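Local coordinates for protein neurotoxin (Clostridium botulinum, PDB 2QN0) that is the zinc protease light chain of botulinum neurotoxin type C1, which probably cleaves two kinds of SNARE protein and thereby blocks neurotransmitter release, at residues Asp137-Gln142 with Trp146-Ser151; Pro47-Arg52 with Pro56-Pro61; Lys302-Ile307 with Glu321-Leu326; Ile3-Phe8 with Lys92-Ile97. One frame throughout, in Å; residues are numbered along the deposited sequence.

Contact 1: Asp137-Gln142 with Trp146-Ser151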
# COMPACT_ATOMS: atom_id res chain seq x y z
N ASP A 137 11.62 -12.08 11.23
CA ASP A 137 12.94 -12.36 11.80
C ASP A 137 14.03 -11.41 11.34
O ASP A 137 14.10 -11.04 10.16
CB ASP A 137 13.40 -13.78 11.46
CG ASP A 137 12.49 -14.85 12.04
OD1 ASP A 137 11.78 -14.58 13.03
OD2 ASP A 137 12.51 -15.97 11.50
N VAL A 138 14.88 -11.03 12.28
CA VAL A 138 16.03 -10.18 11.99
C VAL A 138 17.19 -11.18 12.02
O VAL A 138 17.35 -11.92 12.99
CB VAL A 138 16.24 -9.11 13.08
CG1 VAL A 138 17.50 -8.30 12.78
CG2 VAL A 138 15.03 -8.19 13.14
N LYS A 139 17.98 -11.22 10.95
CA LYS A 139 19.11 -12.14 10.87
C LYS A 139 20.42 -11.40 10.69
O LYS A 139 20.46 -10.29 10.16
CB LYS A 139 18.94 -13.10 9.68
CG LYS A 139 17.64 -13.90 9.66
CD LYS A 139 17.66 -15.03 10.66
CE LYS A 139 16.43 -15.93 10.49
NZ LYS A 139 16.42 -16.63 9.17
N THR A 140 21.50 -12.03 11.13
CA THR A 140 22.84 -11.48 10.99
C THR A 140 23.71 -12.62 10.49
O THR A 140 23.43 -13.79 10.76
CB THR A 140 23.39 -10.98 12.34
OG1 THR A 140 23.49 -12.07 13.26
CG2 THR A 140 22.47 -9.91 12.92
N ARG A 141 24.77 -12.30 9.75
CA ARG A 141 25.62 -13.36 9.24
C ARG A 141 26.87 -13.56 10.08
O ARG A 141 27.42 -12.63 10.66
CB ARG A 141 26.02 -13.08 7.78
CG ARG A 141 26.98 -11.92 7.60
CD ARG A 141 27.54 -11.90 6.18
NE ARG A 141 26.58 -11.44 5.18
CZ ARG A 141 26.15 -10.19 5.07
NH1 ARG A 141 25.28 -9.87 4.13
NH2 ARG A 141 26.61 -9.25 5.89
N GLN A 142 27.30 -14.82 10.15
CA GLN A 142 28.49 -15.22 10.87
C GLN A 142 28.90 -16.56 10.28
O GLN A 142 28.23 -17.57 10.48
CB GLN A 142 28.22 -15.35 12.37
CG GLN A 142 28.57 -14.10 13.16
CD GLN A 142 30.02 -13.67 12.96
OE1 GLN A 142 30.94 -14.42 13.24
NE2 GLN A 142 30.21 -12.44 12.47
N TRP A 146 23.34 -17.69 8.20
CA TRP A 146 22.60 -16.59 8.81
C TRP A 146 21.92 -17.09 10.07
O TRP A 146 21.39 -18.20 10.09
CB TRP A 146 21.53 -16.05 7.86
CG TRP A 146 22.08 -15.36 6.65
CD1 TRP A 146 22.48 -15.94 5.48
CD2 TRP A 146 22.28 -13.95 6.48
NE1 TRP A 146 22.91 -14.99 4.59
CE2 TRP A 146 22.80 -13.75 5.18
CE3 TRP A 146 22.07 -12.84 7.30
CZ2 TRP A 146 23.11 -12.48 4.69
CZ3 TRP A 146 22.38 -11.58 6.81
CH2 TRP A 146 22.89 -11.41 5.51
N VAL A 147 21.94 -16.28 11.12
CA VAL A 147 21.31 -16.67 12.38
C VAL A 147 20.36 -15.59 12.88
O VAL A 147 20.65 -14.39 12.80
CB VAL A 147 22.37 -16.94 13.48
CG1 VAL A 147 23.15 -15.67 13.78
CG2 VAL A 147 21.68 -17.46 14.74
N LYS A 148 19.21 -16.02 13.39
CA LYS A 148 18.22 -15.09 13.91
C LYS A 148 18.73 -14.46 15.20
O LYS A 148 19.25 -15.15 16.07
CB LYS A 148 16.90 -15.83 14.17
CG LYS A 148 15.83 -14.96 14.81
CD LYS A 148 14.51 -15.72 14.89
CE LYS A 148 13.44 -14.89 15.60
NZ LYS A 148 12.13 -15.58 15.59
N THR A 149 18.57 -13.14 15.31
CA THR A 149 19.01 -12.42 16.50
C THR A 149 17.83 -11.75 17.18
O THR A 149 17.97 -11.16 18.25
CB THR A 149 20.04 -11.34 16.14
OG1 THR A 149 19.46 -10.43 15.20
CG2 THR A 149 21.28 -11.98 15.52
N GLY A 150 16.67 -11.84 16.55
CA GLY A 150 15.47 -11.24 17.11
C GLY A 150 14.43 -11.02 16.03
O GLY A 150 14.48 -11.65 14.97
N SER A 151 13.48 -10.14 16.29
CA SER A 151 12.46 -9.86 15.30
C SER A 151 11.89 -8.46 15.47
O SER A 151 12.10 -7.81 16.49
CB SER A 151 11.34 -10.90 15.39
OG SER A 151 10.83 -11.00 16.71
O HOH W 1 18.68 -18.91 10.26

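Contact 2: Pro47-Arg52 with Pro56-Pro61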
# COMPACT_ATOMS: atom_id res chain seq x y z
N PRO A 47 13.77 -3.44 -1.17
CA PRO A 47 13.89 -3.21 -2.62
C PRO A 47 14.15 -4.44 -3.48
O PRO A 47 15.01 -4.40 -4.37
CB PRO A 47 15.05 -2.20 -2.72
CG PRO A 47 15.28 -1.72 -1.31
CD PRO A 47 14.95 -2.92 -0.47
N ASP A 48 13.42 -5.53 -3.23
CA ASP A 48 13.59 -6.76 -4.00
C ASP A 48 12.29 -7.17 -4.69
O ASP A 48 11.21 -6.73 -4.32
CB ASP A 48 13.97 -7.93 -3.08
CG ASP A 48 15.24 -7.71 -2.30
OD1 ASP A 48 15.99 -6.76 -2.61
OD2 ASP A 48 15.49 -8.51 -1.38
N ARG A 49 12.41 -8.03 -5.70
CA ARG A 49 11.22 -8.54 -6.38
C ARG A 49 10.60 -9.48 -5.35
O ARG A 49 11.31 -10.06 -4.53
CB ARG A 49 11.60 -9.31 -7.66
CG ARG A 49 12.19 -8.42 -8.76
CD ARG A 49 11.18 -7.37 -9.23
NE ARG A 49 10.09 -7.95 -10.01
CZ ARG A 49 10.19 -8.32 -11.28
NH1 ARG A 49 11.33 -8.15 -11.94
NH2 ARG A 49 9.14 -8.84 -11.91
N PHE A 50 9.28 -9.62 -5.38
CA PHE A 50 8.56 -10.44 -4.41
C PHE A 50 7.60 -11.42 -5.08
O PHE A 50 6.97 -11.09 -6.08
CB PHE A 50 7.76 -9.50 -3.48
CG PHE A 50 7.01 -10.20 -2.37
CD1 PHE A 50 7.65 -10.59 -1.20
CD2 PHE A 50 5.64 -10.43 -2.49
CE1 PHE A 50 6.95 -11.19 -0.16
CE2 PHE A 50 4.92 -11.03 -1.45
CZ PHE A 50 5.58 -11.41 -0.28
N SER A 51 7.49 -12.62 -4.53
CA SER A 51 6.58 -13.61 -5.09
C SER A 51 6.01 -14.52 -4.01
O SER A 51 6.65 -14.75 -2.98
CB SER A 51 7.26 -14.45 -6.16
OG SER A 51 6.36 -15.42 -6.69
N ARG A 52 4.81 -15.03 -4.27
CA ARG A 52 4.15 -15.94 -3.35
C ARG A 52 3.95 -17.30 -4.02
O ARG A 52 3.42 -18.23 -3.41
CB ARG A 52 2.79 -15.37 -2.93
CG ARG A 52 2.89 -14.15 -2.03
CD ARG A 52 3.53 -14.53 -0.70
NE ARG A 52 2.74 -15.56 -0.03
CZ ARG A 52 3.24 -16.70 0.43
NH1 ARG A 52 4.54 -16.96 0.30
NH2 ARG A 52 2.44 -17.58 1.02
N PRO A 56 8.91 -19.85 -8.32
CA PRO A 56 8.63 -18.62 -9.05
C PRO A 56 9.45 -18.39 -10.32
O PRO A 56 10.60 -18.83 -10.43
CB PRO A 56 8.88 -17.54 -8.00
CG PRO A 56 9.98 -18.13 -7.19
CD PRO A 56 9.52 -19.56 -7.00
N ASN A 57 8.84 -17.70 -11.27
CA ASN A 57 9.47 -17.37 -12.54
C ASN A 57 9.02 -15.96 -12.91
O ASN A 57 7.82 -15.69 -12.97
CB ASN A 57 9.03 -18.37 -13.61
CG ASN A 57 9.80 -18.21 -14.91
OD1 ASN A 57 9.92 -17.12 -15.45
ND2 ASN A 57 10.33 -19.32 -15.41
N LEU A 58 9.97 -15.07 -13.16
CA LEU A 58 9.63 -13.69 -13.50
C LEU A 58 9.58 -13.43 -15.01
O LEU A 58 9.47 -12.28 -15.44
CB LEU A 58 10.63 -12.73 -12.85
CG LEU A 58 10.74 -12.84 -11.32
CD1 LEU A 58 11.79 -11.85 -10.81
CD2 LEU A 58 9.39 -12.56 -10.69
N ASN A 59 9.66 -14.49 -15.80
CA ASN A 59 9.61 -14.35 -17.25
C ASN A 59 8.16 -14.25 -17.73
O ASN A 59 7.24 -14.62 -17.01
CB ASN A 59 10.30 -15.53 -17.93
CG ASN A 59 11.81 -15.50 -17.74
OD1 ASN A 59 12.49 -14.63 -18.27
ND2 ASN A 59 12.33 -16.46 -16.98
N LYS A 60 7.97 -13.75 -18.95
CA LYS A 60 6.64 -13.61 -19.52
C LYS A 60 5.91 -14.95 -19.50
O LYS A 60 6.49 -15.98 -19.84
CB LYS A 60 6.74 -13.09 -20.96
CG LYS A 60 7.46 -11.76 -21.09
CD LYS A 60 7.65 -11.34 -22.55
CE LYS A 60 6.34 -10.95 -23.23
NZ LYS A 60 5.39 -12.09 -23.35
N PRO A 61 4.64 -14.95 -19.07
CA PRO A 61 3.84 -16.18 -19.00
C PRO A 61 3.62 -16.81 -20.38
O PRO A 61 3.44 -16.11 -21.37
CB PRO A 61 2.52 -15.70 -18.39
CG PRO A 61 2.95 -14.53 -17.55
CD PRO A 61 3.91 -13.82 -18.47
O HOH W 2 8.70 -9.83 -14.47

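Contact 3: Lys302-Ile307 with Glu321-Leu326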
# COMPACT_ATOMS: atom_id res chain seq x y z
N LYS A 302 -13.75 -5.53 24.02
CA LYS A 302 -13.95 -6.56 25.03
C LYS A 302 -12.61 -7.20 25.37
O LYS A 302 -12.30 -7.44 26.54
CB LYS A 302 -14.92 -7.63 24.52
CG LYS A 302 -15.07 -8.82 25.44
CD LYS A 302 -16.01 -9.86 24.86
CE LYS A 302 -16.13 -11.06 25.78
NZ LYS A 302 -16.65 -10.67 27.12
N ARG A 303 -11.81 -7.48 24.34
CA ARG A 303 -10.50 -8.08 24.56
C ARG A 303 -9.64 -7.15 25.41
O ARG A 303 -8.98 -7.59 26.35
CB ARG A 303 -9.79 -8.35 23.22
CG ARG A 303 -10.28 -9.59 22.48
CD ARG A 303 -9.63 -9.69 21.10
NE ARG A 303 -10.04 -10.88 20.35
CZ ARG A 303 -9.43 -12.06 20.42
NH1 ARG A 303 -8.37 -12.23 21.20
NH2 ARG A 303 -9.87 -13.08 19.69
N LEU A 304 -9.66 -5.86 25.08
CA LEU A 304 -8.86 -4.89 25.82
C LEU A 304 -9.23 -4.82 27.30
O LEU A 304 -8.43 -4.37 28.13
CB LEU A 304 -8.99 -3.50 25.19
CG LEU A 304 -8.34 -3.36 23.80
CD1 LEU A 304 -8.59 -1.97 23.25
CD2 LEU A 304 -6.83 -3.65 23.90
N ASN A 305 -10.43 -5.27 27.65
CA ASN A 305 -10.86 -5.27 29.04
C ASN A 305 -10.53 -6.61 29.69
O ASN A 305 -10.80 -6.81 30.87
CB ASN A 305 -12.37 -5.05 29.16
CG ASN A 305 -12.80 -3.66 28.75
OD1 ASN A 305 -12.18 -2.67 29.14
ND2 ASN A 305 -13.88 -3.58 27.98
N SER A 306 -9.93 -7.52 28.92
CA SER A 306 -9.62 -8.86 29.43
C SER A 306 -8.16 -9.30 29.36
O SER A 306 -7.85 -10.42 29.77
CB SER A 306 -10.46 -9.89 28.67
OG SER A 306 -11.81 -9.46 28.55
N ILE A 307 -7.27 -8.46 28.86
CA ILE A 307 -5.87 -8.86 28.73
C ILE A 307 -5.16 -9.13 30.05
O ILE A 307 -5.08 -8.25 30.91
CB ILE A 307 -5.04 -7.82 27.95
CG1 ILE A 307 -5.76 -7.44 26.64
CG2 ILE A 307 -3.67 -8.39 27.64
CD1 ILE A 307 -5.98 -8.62 25.70
N GLU A 321 0.83 -0.54 28.36
CA GLU A 321 1.31 0.35 27.30
C GLU A 321 0.60 0.08 25.98
O GLU A 321 0.14 1.01 25.31
CB GLU A 321 2.81 0.13 27.09
CG GLU A 321 3.41 0.97 25.97
CD GLU A 321 4.82 0.54 25.60
OE1 GLU A 321 5.56 0.13 26.52
OE2 GLU A 321 5.19 0.63 24.41
N TYR A 322 0.51 -1.19 25.61
CA TYR A 322 -0.13 -1.53 24.35
C TYR A 322 -1.64 -1.40 24.39
O TYR A 322 -2.28 -1.14 23.38
CB TYR A 322 0.33 -2.91 23.88
CG TYR A 322 1.72 -2.82 23.32
CD1 TYR A 322 2.85 -2.95 24.13
CD2 TYR A 322 1.92 -2.44 21.99
CE1 TYR A 322 4.13 -2.69 23.64
CE2 TYR A 322 3.18 -2.17 21.49
CZ TYR A 322 4.28 -2.29 22.32
OH TYR A 322 5.53 -1.97 21.83
N LYS A 323 -2.22 -1.57 25.58
CA LYS A 323 -3.66 -1.41 25.72
C LYS A 323 -3.96 0.05 25.38
O LYS A 323 -4.89 0.35 24.63
CB LYS A 323 -4.09 -1.73 27.15
CG LYS A 323 -5.55 -1.44 27.46
CD LYS A 323 -5.91 -1.89 28.87
CE LYS A 323 -7.32 -1.50 29.24
NZ LYS A 323 -7.64 -1.92 30.64
N GLN A 324 -3.17 0.96 25.94
CA GLN A 324 -3.35 2.39 25.69
C GLN A 324 -3.13 2.76 24.23
O GLN A 324 -3.86 3.59 23.68
CB GLN A 324 -2.41 3.21 26.58
CG GLN A 324 -2.76 3.14 28.06
CD GLN A 324 -4.19 3.58 28.33
OE1 GLN A 324 -4.60 4.67 27.94
NE2 GLN A 324 -4.95 2.73 29.02
N LYS A 325 -2.13 2.16 23.60
CA LYS A 325 -1.84 2.45 22.20
C LYS A 325 -3.01 2.01 21.31
O LYS A 325 -3.40 2.72 20.38
CB LYS A 325 -0.57 1.73 21.75
CG LYS A 325 0.71 2.30 22.35
CD LYS A 325 1.96 1.61 21.79
CE LYS A 325 3.23 2.26 22.34
NZ LYS A 325 4.47 1.63 21.81
N LEU A 326 -3.57 0.85 21.61
CA LEU A 326 -4.69 0.33 20.83
C LEU A 326 -5.97 1.13 21.08
O LEU A 326 -6.78 1.31 20.17
CB LEU A 326 -4.89 -1.16 21.14
CG LEU A 326 -3.68 -1.99 20.69
CD1 LEU A 326 -3.71 -3.37 21.33
CD2 LEU A 326 -3.68 -2.10 19.17
O HOH W 3 -7.71 -4.65 30.70
O HOH W 4 -10.37 -1.98 30.98

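Contact 4: Ile3-Phe8 with Lys92-Ile97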
# COMPACT_ATOMS: atom_id res chain seq x y z
N ILE A 3 6.56 14.31 10.76
CA ILE A 3 7.31 13.13 10.36
C ILE A 3 8.42 13.45 9.36
O ILE A 3 8.28 14.34 8.52
CB ILE A 3 6.39 12.05 9.75
CG1 ILE A 3 5.48 12.68 8.69
CG2 ILE A 3 5.56 11.38 10.85
CD1 ILE A 3 4.48 11.72 8.10
N THR A 4 9.52 12.73 9.48
CA THR A 4 10.65 12.90 8.58
C THR A 4 10.92 11.57 7.90
O THR A 4 10.79 10.51 8.52
CB THR A 4 11.91 13.34 9.35
OG1 THR A 4 12.18 12.41 10.40
CG2 THR A 4 11.71 14.72 9.95
N ILE A 5 11.27 11.62 6.62
CA ILE A 5 11.55 10.41 5.86
C ILE A 5 13.06 10.18 5.86
O ILE A 5 13.83 11.11 5.61
CB ILE A 5 11.06 10.56 4.40
CG1 ILE A 5 9.57 10.94 4.38
CG2 ILE A 5 11.30 9.27 3.64
CD1 ILE A 5 8.67 9.93 5.07
N ASN A 6 13.48 8.96 6.16
CA ASN A 6 14.90 8.61 6.19
C ASN A 6 15.48 8.48 4.78
O ASN A 6 14.79 8.08 3.85
CB ASN A 6 15.13 7.30 6.94
CG ASN A 6 14.80 7.40 8.41
OD1 ASN A 6 15.05 8.42 9.05
ND2 ASN A 6 14.26 6.32 8.98
N ASN A 7 16.76 8.83 4.63
CA ASN A 7 17.45 8.74 3.35
C ASN A 7 18.44 7.59 3.40
O ASN A 7 19.11 7.39 4.42
CB ASN A 7 18.18 10.04 3.04
CG ASN A 7 17.24 11.18 2.74
OD1 ASN A 7 16.56 11.19 1.71
ND2 ASN A 7 17.19 12.16 3.64
N PHE A 8 18.56 6.85 2.31
CA PHE A 8 19.46 5.70 2.26
C PHE A 8 20.10 5.48 0.91
O PHE A 8 19.62 5.96 -0.12
CB PHE A 8 18.70 4.41 2.57
CG PHE A 8 18.02 4.38 3.90
CD1 PHE A 8 18.76 4.22 5.07
CD2 PHE A 8 16.64 4.47 3.98
CE1 PHE A 8 18.12 4.14 6.31
CE2 PHE A 8 15.99 4.39 5.21
CZ PHE A 8 16.73 4.22 6.37
N LYS A 92 11.87 9.21 -2.28
CA LYS A 92 11.48 10.49 -2.84
C LYS A 92 9.96 10.62 -2.90
O LYS A 92 9.41 11.68 -2.62
CB LYS A 92 12.07 10.67 -4.24
CG LYS A 92 11.83 12.05 -4.84
CD LYS A 92 12.61 12.24 -6.13
CE LYS A 92 12.48 13.66 -6.66
NZ LYS A 92 13.32 13.86 -7.87
N LEU A 93 9.29 9.53 -3.26
CA LEU A 93 7.83 9.57 -3.33
C LEU A 93 7.21 9.81 -1.96
O LEU A 93 6.24 10.55 -1.83
CB LEU A 93 7.30 8.28 -3.96
CG LEU A 93 7.73 8.11 -5.42
CD1 LEU A 93 7.27 6.77 -5.95
CD2 LEU A 93 7.14 9.25 -6.26
N PHE A 94 7.78 9.20 -0.92
CA PHE A 94 7.24 9.42 0.42
C PHE A 94 7.41 10.88 0.82
O PHE A 94 6.55 11.45 1.48
CB PHE A 94 7.90 8.50 1.45
CG PHE A 94 7.13 7.23 1.69
CD1 PHE A 94 7.25 6.15 0.82
CD2 PHE A 94 6.27 7.11 2.78
CE1 PHE A 94 6.51 4.99 1.01
CE2 PHE A 94 5.53 5.95 2.98
CZ PHE A 94 5.65 4.89 2.10
N LYS A 95 8.52 11.49 0.41
CA LYS A 95 8.74 12.90 0.73
C LYS A 95 7.67 13.76 0.06
O LYS A 95 7.17 14.73 0.64
CB LYS A 95 10.13 13.34 0.28
CG LYS A 95 11.28 12.73 1.08
CD LYS A 95 12.62 13.21 0.53
CE LYS A 95 13.80 12.61 1.25
NZ LYS A 95 15.08 13.10 0.66
N ARG A 96 7.32 13.42 -1.18
CA ARG A 96 6.31 14.18 -1.90
C ARG A 96 4.94 13.96 -1.25
O ARG A 96 4.16 14.89 -1.09
CB ARG A 96 6.28 13.78 -3.38
CG ARG A 96 5.24 14.53 -4.21
CD ARG A 96 5.61 14.49 -5.69
NE ARG A 96 4.47 14.72 -6.58
CZ ARG A 96 3.72 15.82 -6.61
NH1 ARG A 96 3.99 16.83 -5.79
NH2 ARG A 96 2.71 15.91 -7.46
N ILE A 97 4.66 12.72 -0.86
CA ILE A 97 3.40 12.42 -0.21
C ILE A 97 3.32 13.24 1.08
O ILE A 97 2.29 13.82 1.42
CB ILE A 97 3.29 10.91 0.13
CG1 ILE A 97 3.15 10.11 -1.17
CG2 ILE A 97 2.10 10.65 1.05
CD1 ILE A 97 3.26 8.60 -0.99
O HOH W 5 15.80 14.77 3.28

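Contact 1: Asp137-Gln142 with Trp146-Ser151
Arg141 and Trp146 pack together near the turn of a beta hairpin, whose antiparallel strands 136-141 and 146-152 form one margin of the mixed sheet. Arg141 CB lies over the six-membered ring of Trp146, 3.9 Å from its centroid and almost on the ring normal; with CG between the backbone N and the carbonyl carbon (chi1 70°), the rest of the chain runs alongside the indole. NE and CZ pass CZ2 and CH2, and NH1 comes to 3.2 Å from Trp146 CH2. The guanidinium is not stacked flat, its plane standing 63° from that of the ring. NH1 also has a weak hydrogen bond to Tyr21 OH, and the Tyr21 ring meets Trp146.

The backbone ladder breaks step between Val138 and Lys139, a beta bulge. On one side of it, Val138 donates N-H to Gly150 O and takes the N-H of Thr149 on its own O; on the other, Thr140 and Val147 exchange both bonds. Gly150 sits in the bulge region with backbone angles at which a CB would jam against the preceding carbonyl O. On the face shared with Trp146, the extended Lys148 chain reaches Asp137, whose other carboxylate oxygen, OD2, is bonded to His25. Lys148 NZ closes a 2.8 Å salt bridge with Asp137 OD1, coming from above the carboxylate plane.

Contact 2: Pro47-Arg52 with Pro56-Pro61
Van der Waals contact between Arg49 and Leu58 carries most of this meeting of two irregular segments in the loop between strand 43-46 and helix 80-97. The two side chains slide past each other in opposite directions. Leu58 CD1 rests over the centre of one guanidinium face, 3.9 Å from Arg49 CZ, and CD2 lies the same distance from Arg49 NH2. CB and CG of the arginine also approach CD1, and bends at chi2 and chi3 fold the chain so that the guanidinium comes over the same methyl. Farther along, Pro56 CB packs 3.5 Å from Ser51 OG, a hydroxyl whose polar partners are Glu163 OE2 and Asn53 N.

The polar link across the segments is made by water: one molecule, in the guanidinium plane at its edge, accepts from Arg49 NH2 at 2.8 Å and donates to Leu58 O at 2.7 Å. Within 56-61, Asn57 OD1 takes the backbone N-H of Asn59 in an Asx turn, at 2.7 Å and in the carbonyl plane, and also accepts from Asn59 ND2. The arginine is further gripped by the backbone oxygens of Pro161, Arg162, Asp73 and Tyr76. A guanidinium bound to neutral carbonyls and water and covered by a leucine methyl on one face probably keeps its positive charge although the residue is buried.

Contact 3: Lys302-Ile307 with Glu321-Leu326
Helix 283-304 ends within 302-307, while 321-326 is a regular part of helix 319-330; the backbones come nearest at Leu304 and Lys323, 6.3 Å between CA atoms. Past the last turn the chain is tied back to Lys302 O, which accepts from Asn305 N and, through the opposite face of its plane, from Ser306 OG at 2.9 Å.

Lys323 leaves its helix with CG anti to the backbone N (chi1 173°) and stays fully extended, laying its aliphatic part against the carbonyl of Leu304. CE is 3.3 Å from Leu304 O, whereas NZ reaches the other segment through two waters. One bridges NZ to Leu304 O, with both legs 2.7 Å long; the other joins NZ to Asn305 OD1, which also accepts from Val340 N. The ammonium thus faces the end of a helix, where the carbonyl dipoles would favour a positive charge. Apart from these polar links, Leu304 CD2 meets Leu326 CD1 at 4.1 Å, the two side chains crossing obliquely, and Leu304 CD2 also touches Leu326 CB.

Both leucines pack on Phe127 of strand 126-128. Leu304 is flanked further by Ile327 of helix 319-330 and by Phe332, and Leu326 by Pro117, so strand 126-128 and residues of two loops line the place where the two helices meet.

Contact 4: Ile3-Phe8 with Lys92-Ile97
The N-terminal segment 3-8 of the protease runs as an irregular strap along helix 80-97 and meets the last turns of that helix through Ile5 and Asn7. Its apolar grip comes from Ile5. With CG2 anti to the backbone N and CG1 beside it (chi1 -55°), both branches are turned to the helix: CD1 lies 4.0 Å from Phe94 CB and CG2 only slightly farther from the same atom, the two side chains crossing at about a right angle. Ile5 CB and CG1 lean on the next residue of the helix, with CB 4.0 Å from Lys95 CG. The backbones are closest here, Ile5 CA and Lys95 CA being 6.4 Å apart.

Beyond CG the Lys95 chain is fully extended, which carries its ammonium past Ile5 to Asn7. NZ donates to Asn7 OD1 in a short hydrogen bond of 2.6 Å, in the carbonyl plane and on a lone pair. A water accepts from both sides of this pair, 3.0 Å from Asn7 ND2 and 3.2 Å from Lys95 NZ, and so closes a small ring that links the amide's orientation to the position of the lysine tip. The polar bridge lies toward the surface, whereas Phe94 is buried.

Around them, Asn6 pairs by backbone hydrogen bonding with Ile39, just beyond strand 34-38, and Ile39 also touches Ile5 and Phe94. Ile107 of helix 101-112 receives Phe94, Ile97 and Ile3. On helix 223-238, Ile224 packs on Leu93 and Arg96, and Met228 on Ile97.

In the fold
Along the chain, contact 4 closes the longest loop, from the N-terminal segment to helix 80-97, and contact 2 is nested inside it; contacts 1 and 3 follow in series. None touches another. Contacts 2 and 4 come within about 8 Å at their nearest atoms, and contacts 2 and 3 are the most distant, about 40 Å between centres. Contact 1 forms one margin of the mixed sheet, whose strand 43-46 leads into contact 2. Contact 4 lies by helix 223-238, which carries the zinc ligands His229 and His233, whereas contacts 1 and 3 are peripheral, each centred about 27 Å from the chain's centre. All belong to one zinc protease fold.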